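Local coordinates for UPF0098 protein YbcL (Escherichia coli, PDB 1FUX) that is of unknown function but, as a periplasmic homodimer of the phosphatidylethanolamine-binding protein family, is a bacterial homologue of a Raf kinase inhibitor protein, at residues Phe48-Tyr53 with Trp64-Val69; Lys123-Lys128 with Tyr145-Asn150; Leu36-Val41 with Thr76-Asp81. All coordinates share one frame; numbering follows the deposited sequence.

Interaction 1 of 3, residues Phe48-Tyr53 with Trp64-Val69; sequences FAVTVY and WHWTVV
Val50 and Val68 face each other as an antiparallel hydrogen-bonded pair and satisfy each other's backbone: Val50 N gives to Val68 O at 2.8 Å, and Val68 N returns a bond to Val50 O at 2.9 Å. Val52 N continues the ladder by giving to Trp66 O at 3.0 Å. Beyond it the register slips by one residue, and Val52 O accepts twice, from His65 N at 2.7 Å and, weakly, from Trp66 N at 3.4 Å. His65 N stands 33° out of that carbonyl plane.

The side chains send their polar ends elsewhere. Tyr53 presents its edge to the face of Trp64, with CD1 3.6 Å above the indole plane and over its centre, while Tyr53 OH bonds to Ser61 O. Trp64 NE1 crosses to Ser61 OG of the second subunit. On the other face of the sheet, CG2 of Val52 abuts the edge of the Trp66 indole in its plane, 3.6 Å from CE3, and Trp66 NE1 is satisfied by Gln96. His65 ND1 reaches Gly107 O, and Thr51 OG1 pairs with Trp125 NE1. In this buried setting, most of these polar groups are thus matched within the chain.

With His65 and Trp66 both opposite Val52, the arrangement is a classic beta bulge in an antiparallel hairpin, here the one formed by strands 47-54 and 63-72 in the antiparallel sheet of the PEBP fold.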
# COMPACT_ATOMS: atom_id res chain seq x y z
N PHE A 48 -5.90 13.96 -16.03
CA PHE A 48 -6.32 14.05 -14.63
C PHE A 48 -6.25 12.66 -13.95
O PHE A 48 -6.14 11.64 -14.64
CB PHE A 48 -7.77 14.56 -14.47
CG PHE A 48 -7.98 15.96 -15.01
CD1 PHE A 48 -8.47 16.12 -16.31
CD2 PHE A 48 -7.70 17.05 -14.22
CE1 PHE A 48 -8.68 17.44 -16.77
CE2 PHE A 48 -7.88 18.35 -14.69
CZ PHE A 48 -8.39 18.52 -15.98
N ALA A 49 -6.22 12.71 -12.62
CA ALA A 49 -6.20 11.40 -11.91
C ALA A 49 -7.04 11.59 -10.68
O ALA A 49 -7.22 12.73 -10.20
CB ALA A 49 -4.76 11.01 -11.64
N VAL A 50 -7.63 10.50 -10.14
CA VAL A 50 -8.38 10.64 -8.89
C VAL A 50 -7.85 9.54 -7.93
O VAL A 50 -7.70 8.42 -8.42
CB VAL A 50 -9.91 10.47 -9.04
CG1 VAL A 50 -10.65 10.42 -7.70
CG2 VAL A 50 -10.41 11.72 -9.80
N THR A 51 -7.60 9.88 -6.68
CA THR A 51 -7.17 8.84 -5.73
C THR A 51 -8.05 8.96 -4.52
O THR A 51 -8.56 10.03 -4.16
CB THR A 51 -5.68 8.92 -5.27
OG1 THR A 51 -5.38 10.21 -4.74
CG2 THR A 51 -4.73 8.57 -6.42
N VAL A 52 -8.21 7.84 -3.74
CA VAL A 52 -9.00 7.84 -2.54
C VAL A 52 -8.12 7.07 -1.52
O VAL A 52 -7.72 5.92 -1.79
CB VAL A 52 -10.37 7.16 -2.63
CG1 VAL A 52 -11.08 7.19 -1.29
CG2 VAL A 52 -11.18 7.83 -3.77
N TYR A 53 -7.80 7.75 -0.44
CA TYR A 53 -6.85 7.21 0.53
C TYR A 53 -7.27 7.47 1.96
O TYR A 53 -7.81 8.54 2.23
CB TYR A 53 -5.49 7.89 0.31
CG TYR A 53 -4.36 7.33 1.19
CD1 TYR A 53 -3.73 6.14 0.87
CD2 TYR A 53 -3.92 8.06 2.25
CE1 TYR A 53 -2.69 5.68 1.70
CE2 TYR A 53 -2.86 7.66 3.07
CZ TYR A 53 -2.29 6.44 2.77
OH TYR A 53 -1.20 6.01 3.57
N TRP A 64 -5.31 2.32 0.29
CA TRP A 64 -5.69 2.90 -1.02
C TRP A 64 -7.07 2.38 -1.40
O TRP A 64 -7.26 1.19 -1.59
CB TRP A 64 -4.69 2.49 -2.09
CG TRP A 64 -3.35 3.14 -1.94
CD1 TRP A 64 -2.17 2.61 -1.47
CD2 TRP A 64 -3.05 4.51 -2.29
NE1 TRP A 64 -1.19 3.57 -1.50
CE2 TRP A 64 -1.69 4.73 -2.02
CE3 TRP A 64 -3.82 5.57 -2.80
CZ2 TRP A 64 -1.07 5.97 -2.21
CZ3 TRP A 64 -3.18 6.78 -3.04
CH2 TRP A 64 -1.83 6.99 -2.76
N HIS A 65 -8.10 3.22 -1.49
CA HIS A 65 -9.45 2.78 -1.83
C HIS A 65 -9.73 2.87 -3.32
O HIS A 65 -10.62 2.17 -3.83
CB HIS A 65 -10.42 3.73 -1.07
CG HIS A 65 -10.55 3.32 0.38
ND1 HIS A 65 -11.50 2.45 0.86
CD2 HIS A 65 -9.81 3.70 1.45
CE1 HIS A 65 -11.34 2.30 2.18
NE2 HIS A 65 -10.27 3.05 2.56
N TRP A 66 -9.03 3.75 -4.03
CA TRP A 66 -9.28 3.84 -5.48
C TRP A 66 -8.15 4.57 -6.17
O TRP A 66 -7.66 5.55 -5.59
CB TRP A 66 -10.53 4.74 -5.65
CG TRP A 66 -11.13 4.73 -7.03
CD1 TRP A 66 -11.02 3.76 -8.00
CD2 TRP A 66 -12.08 5.70 -7.52
NE1 TRP A 66 -11.84 4.10 -9.07
CE2 TRP A 66 -12.47 5.29 -8.79
CE3 TRP A 66 -12.59 6.89 -7.00
CZ2 TRP A 66 -13.35 6.03 -9.62
CZ3 TRP A 66 -13.50 7.63 -7.79
CH2 TRP A 66 -13.88 7.19 -9.09
N THR A 67 -7.78 4.23 -7.39
CA THR A 67 -6.85 5.05 -8.15
C THR A 67 -7.41 5.02 -9.59
O THR A 67 -7.63 3.92 -10.11
CB THR A 67 -5.36 4.60 -8.21
OG1 THR A 67 -5.28 3.31 -8.80
CG2 THR A 67 -4.74 4.52 -6.81
N VAL A 68 -7.51 6.18 -10.21
CA VAL A 68 -7.94 6.24 -11.61
C VAL A 68 -7.00 7.26 -12.29
O VAL A 68 -6.87 8.33 -11.70
CB VAL A 68 -9.28 6.95 -11.90
CG1 VAL A 68 -9.68 6.74 -13.37
CG2 VAL A 68 -10.36 6.55 -10.97
N VAL A 69 -6.39 6.87 -13.40
CA VAL A 69 -5.47 7.85 -14.00
C VAL A 69 -5.80 7.89 -15.48
O VAL A 69 -6.64 7.13 -15.99
CB VAL A 69 -3.99 7.52 -13.79
CG1 VAL A 69 -3.60 7.35 -12.31
CG2 VAL A 69 -3.60 6.23 -14.49

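Interaction 2 of 3, residues Lys123-Lys128 with Tyr145-Asn150; sequences KVWALK and YMLNAN
Leu147 lies over one face of the Trp125 indole, and the two side chains cross at about a right angle. CB of Leu147 sits 3.6 Å from the centroid of the Trp125 six-membered ring, 17° off its normal, which makes a CH-pi contact. The methyl CD1 of Leu147 covers the same face further along, 3.7 Å from Trp125 CE2. CB of Trp125 points toward the helix. On the opposite face of the indole lies CE of Lys123, offset toward the rim, so the ring is sandwiched between aliphatic groups. Asn148 approaches differently: its OD1 meets the ring edge in plane, 3.5 Å from Trp125 CZ3, with the amide turned 65° from the indole.

The second branch of Leu147 serves Leu127. CD2 of Leu147 lies 3.6 Å from Leu127 CD1, and the two side chains cross obliquely. One leucine thus packs against two residues on the same side of the strand, Trp125 with CB and CD1 and Leu127 with CD2.

At the end of the strand the contact turns polar. Lys128 N gives a nearly straight bond to Asn150 O at 2.9 Å, in the carbonyl plane. Asn150 is itself fixed by its side chain: ND2 bonds to Met146 O at 2.6 Å, almost within its own amide plane. The extended Lys128 chain crosses the Asn150 side chain at about a right angle, with Lys128 CE 3.4 Å from Ala149 O.

This is helix-on-sheet packing, in which the C-terminal part of helix 140-148 is laid against strand 118-127 of the PEBP-fold sheet through alternate, inward-facing residues.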
# COMPACT_ATOMS: atom_id res chain seq x y z
N LYS A 123 -9.18 12.80 -3.71
CA LYS A 123 -8.32 13.82 -4.29
C LYS A 123 -8.21 13.76 -5.79
O LYS A 123 -8.04 12.73 -6.43
CB LYS A 123 -6.92 13.54 -3.66
CG LYS A 123 -5.76 14.44 -4.12
CD LYS A 123 -4.74 14.29 -2.97
CE LYS A 123 -3.37 14.84 -3.29
NZ LYS A 123 -2.40 14.41 -2.21
N VAL A 124 -8.40 14.94 -6.45
CA VAL A 124 -8.23 15.00 -7.88
C VAL A 124 -6.89 15.66 -8.20
O VAL A 124 -6.54 16.66 -7.56
CB VAL A 124 -9.37 15.86 -8.55
CG1 VAL A 124 -9.18 15.69 -10.04
CG2 VAL A 124 -10.70 15.32 -8.04
N TRP A 125 -6.16 15.16 -9.15
CA TRP A 125 -4.86 15.60 -9.59
C TRP A 125 -4.87 16.10 -11.03
O TRP A 125 -5.36 15.40 -11.91
CB TRP A 125 -3.82 14.46 -9.60
CG TRP A 125 -3.76 13.67 -8.33
CD1 TRP A 125 -4.76 12.92 -7.77
CD2 TRP A 125 -2.61 13.50 -7.47
NE1 TRP A 125 -4.33 12.33 -6.58
CE2 TRP A 125 -3.00 12.64 -6.42
CE3 TRP A 125 -1.30 13.99 -7.54
CZ2 TRP A 125 -2.11 12.27 -5.43
CZ3 TRP A 125 -0.43 13.63 -6.53
CH2 TRP A 125 -0.83 12.77 -5.51
N ALA A 126 -4.25 17.25 -11.24
CA ALA A 126 -4.03 17.84 -12.55
C ALA A 126 -2.57 17.51 -12.89
O ALA A 126 -1.67 17.92 -12.12
CB ALA A 126 -4.18 19.35 -12.62
N LEU A 127 -2.33 16.75 -13.93
CA LEU A 127 -0.97 16.34 -14.22
C LEU A 127 -0.41 16.95 -15.50
O LEU A 127 -1.12 17.17 -16.49
CB LEU A 127 -0.95 14.82 -14.34
CG LEU A 127 -1.63 14.07 -13.18
CD1 LEU A 127 -1.87 12.63 -13.59
CD2 LEU A 127 -0.84 14.20 -11.90
N LYS A 128 0.93 17.08 -15.49
CA LYS A 128 1.66 17.62 -16.63
C LYS A 128 1.98 16.61 -17.71
O LYS A 128 2.71 16.95 -18.65
CB LYS A 128 2.98 18.25 -16.15
CG LYS A 128 4.07 17.25 -15.78
CD LYS A 128 5.25 18.00 -15.18
CE LYS A 128 6.17 17.10 -14.36
NZ LYS A 128 6.89 17.88 -13.31
N TYR A 145 3.51 7.22 -6.72
CA TYR A 145 4.85 7.63 -7.10
C TYR A 145 4.72 8.47 -8.37
O TYR A 145 5.19 9.62 -8.37
CB TYR A 145 5.73 6.40 -7.38
CG TYR A 145 7.16 6.83 -7.62
CD1 TYR A 145 8.01 7.03 -6.54
CD2 TYR A 145 7.66 7.04 -8.89
CE1 TYR A 145 9.33 7.44 -6.74
CE2 TYR A 145 8.97 7.43 -9.10
CZ TYR A 145 9.79 7.64 -8.01
OH TYR A 145 11.10 8.02 -8.21
N MSE A 146 4.04 7.92 -9.37
CA MSE A 146 3.88 8.63 -10.63
C MSE A 146 3.05 9.89 -10.57
O MSE A 146 3.37 10.76 -11.42
CB MSE A 146 3.33 7.72 -11.74
CG MSE A 146 4.28 6.58 -12.05
SE MSE A 146 3.54 5.27 -13.21
CE MSE A 146 2.24 4.66 -12.18
N LEU A 147 2.02 9.98 -9.75
CA LEU A 147 1.24 11.21 -9.67
C LEU A 147 2.04 12.32 -9.01
O LEU A 147 2.04 13.50 -9.43
CB LEU A 147 -0.05 10.98 -8.86
CG LEU A 147 -0.99 9.91 -9.48
CD1 LEU A 147 -2.27 9.76 -8.67
CD2 LEU A 147 -1.32 10.31 -10.90
N ASN A 148 2.75 11.97 -7.91
CA ASN A 148 3.51 13.06 -7.26
C ASN A 148 4.58 13.60 -8.20
O ASN A 148 4.86 14.79 -8.09
CB ASN A 148 4.14 12.66 -5.95
CG ASN A 148 3.17 12.70 -4.80
OD1 ASN A 148 2.42 13.64 -4.48
ND2 ASN A 148 3.20 11.58 -4.09
N ALA A 149 5.19 12.81 -9.05
CA ALA A 149 6.19 13.22 -10.02
C ALA A 149 5.63 14.05 -11.17
O ALA A 149 6.35 14.74 -11.90
CB ALA A 149 6.83 11.97 -10.64
N ASN A 150 4.32 13.95 -11.42
CA ASN A 150 3.70 14.67 -12.54
C ASN A 150 2.68 15.69 -12.09
O ASN A 150 1.99 16.33 -12.91
CB ASN A 150 3.08 13.63 -13.48
CG ASN A 150 4.15 12.78 -14.14
OD1 ASN A 150 4.75 13.21 -15.13
ND2 ASN A 150 4.46 11.60 -13.66

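Interaction 3 of 3, residues Leu36-Val41 with Thr76-Asp81; sequences LTWSGV and TYLPVD
Trp38 lies flat against the backbone of Thr76 and Tyr77. CA of Thr76 is 3.7 Å from the centroid of the Trp38 five-membered ring, 23° off the normal, a CH-pi contact. Further along the same face, Tyr77 N stands 3.7 Å from Trp38 CH2. At the indole edge, in plane, CG of Leu78 meets CH2 of Trp38 at 3.9 Å. Trp38 CG sits between the backbone N and the carbonyl carbon (chi1 51°), and the ring extends from it over Thr76. On the other side of the strands, Thr37 OG1 touches the edge of the Tyr77 ring, 3.4 Å from CD1.

Behind these contacts stands a short antiparallel ladder. Leu36 N bonds to Leu78 O at 3.1 Å, Leu78 N to Leu36 O at 2.9 Å, and Trp38 N to Thr76 O at 3.1 Å.

Further out, Phe48 meets the Trp38 ring, Val50 packs against both Leu36 and Leu78, and strand 4-6 bonds to the far edge of strand 36-39. The chemistry divides the work: directional backbone bonds set the register, while the indole and leucines turn an apolar surface toward strand 47-54.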
# COMPACT_ATOMS: atom_id res chain seq x y z
N LEU A 36 -17.72 13.45 -8.87
CA LEU A 36 -16.74 14.52 -8.63
C LEU A 36 -16.70 15.43 -9.86
O LEU A 36 -16.65 14.98 -11.01
CB LEU A 36 -15.30 13.96 -8.45
CG LEU A 36 -15.14 13.02 -7.23
CD1 LEU A 36 -13.84 12.20 -7.29
CD2 LEU A 36 -15.20 13.78 -5.91
N THR A 37 -16.73 16.74 -9.61
CA THR A 37 -16.62 17.68 -10.73
C THR A 37 -15.50 18.70 -10.35
O THR A 37 -15.68 19.33 -9.32
CB THR A 37 -17.92 18.50 -10.90
OG1 THR A 37 -19.03 17.59 -10.99
CG2 THR A 37 -17.86 19.36 -12.17
N TRP A 38 -14.55 18.82 -11.20
CA TRP A 38 -13.48 19.78 -10.89
C TRP A 38 -13.46 20.98 -11.82
O TRP A 38 -13.88 20.93 -12.99
CB TRP A 38 -12.16 19.02 -10.91
CG TRP A 38 -11.83 18.17 -12.08
CD1 TRP A 38 -11.09 18.51 -13.16
CD2 TRP A 38 -12.17 16.77 -12.28
NE1 TRP A 38 -10.92 17.46 -14.02
CE2 TRP A 38 -11.59 16.37 -13.47
CE3 TRP A 38 -12.91 15.84 -11.52
CZ2 TRP A 38 -11.69 15.07 -14.02
CZ3 TRP A 38 -13.01 14.55 -12.06
CH2 TRP A 38 -12.42 14.16 -13.29
N SER A 39 -12.83 22.03 -11.31
CA SER A 39 -12.74 23.28 -12.06
C SER A 39 -11.46 24.01 -11.69
O SER A 39 -10.68 23.59 -10.81
CB SER A 39 -13.94 24.16 -11.73
OG SER A 39 -13.74 24.70 -10.41
N GLY A 40 -11.24 25.15 -12.33
CA GLY A 40 -9.96 25.84 -12.03
C GLY A 40 -8.86 25.03 -12.67
O GLY A 40 -7.70 25.14 -12.22
N VAL A 41 -9.07 24.25 -13.73
CA VAL A 41 -7.96 23.47 -14.23
C VAL A 41 -6.79 24.39 -14.59
O VAL A 41 -6.93 25.37 -15.29
CB VAL A 41 -8.15 22.38 -15.26
CG1 VAL A 41 -9.59 21.90 -15.33
CG2 VAL A 41 -7.50 22.58 -16.60
N THR A 76 -13.97 16.91 -17.11
CA THR A 76 -13.95 17.60 -15.82
C THR A 76 -14.96 16.97 -14.86
O THR A 76 -15.35 17.52 -13.85
CB THR A 76 -14.16 19.13 -15.85
OG1 THR A 76 -15.34 19.45 -16.61
CG2 THR A 76 -12.97 19.85 -16.46
N TYR A 77 -15.24 15.66 -15.12
CA TYR A 77 -16.26 15.05 -14.29
C TYR A 77 -16.17 13.52 -14.27
O TYR A 77 -15.96 13.03 -15.34
CB TYR A 77 -17.57 15.27 -15.10
CG TYR A 77 -18.81 14.67 -14.50
CD1 TYR A 77 -19.18 15.04 -13.21
CD2 TYR A 77 -19.62 13.75 -15.18
CE1 TYR A 77 -20.29 14.56 -12.57
CE2 TYR A 77 -20.77 13.26 -14.57
CZ TYR A 77 -21.08 13.66 -13.29
OH TYR A 77 -22.22 13.21 -12.66
N LEU A 78 -16.42 12.96 -13.13
CA LEU A 78 -16.59 11.53 -12.97
C LEU A 78 -18.01 11.35 -12.45
O LEU A 78 -18.39 11.77 -11.36
CB LEU A 78 -15.61 10.92 -11.95
CG LEU A 78 -14.19 10.75 -12.49
CD1 LEU A 78 -13.37 9.89 -11.49
CD2 LEU A 78 -14.13 10.14 -13.86
N PRO A 79 -18.77 10.52 -13.15
CA PRO A 79 -20.13 10.24 -12.69
C PRO A 79 -20.15 9.25 -11.54
O PRO A 79 -19.13 8.54 -11.31
CB PRO A 79 -20.81 9.62 -13.92
CG PRO A 79 -19.71 9.07 -14.74
CD PRO A 79 -18.46 9.88 -14.42
N VAL A 80 -21.28 9.19 -10.86
CA VAL A 80 -21.46 8.19 -9.79
C VAL A 80 -21.21 6.77 -10.36
O VAL A 80 -21.49 6.52 -11.52
CB VAL A 80 -22.87 8.16 -9.20
CG1 VAL A 80 -23.10 6.96 -8.27
CG2 VAL A 80 -23.16 9.41 -8.39
N ASP A 81 -20.49 6.00 -9.53
CA ASP A 81 -20.13 4.63 -9.93
C ASP A 81 -19.13 4.56 -11.05
O ASP A 81 -18.95 3.44 -11.58
CB ASP A 81 -21.41 3.81 -10.25
CG ASP A 81 -21.24 2.34 -9.95
OD1 ASP A 81 -20.39 1.90 -9.13
OD2 ASP A 81 -22.02 1.55 -10.53

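How the interactions relate
Interaction 1 is the core of the three, close to the centre of the chain and almost wholly buried; interactions 2 and 3 are partly buried, about 10 and 13 Å from it between centres. Interactions 1 and 2 share the larger sheet, since 48-53 pairs with 123-128 through probable hydrogen bonds of Ala49 O with Trp125 N and Thr51 O with Lys123 N, and both reach the second subunit. Interaction 3 belongs to a separate, smaller sheet whose apolar side packs on 48-53 and Trp66; along the chain it encloses interaction 1. Backbone ladders join strands in interactions 1 and 3, whereas interaction 2 sets helix against strand chiefly by apolar packing, with a single backbone bond at its edge.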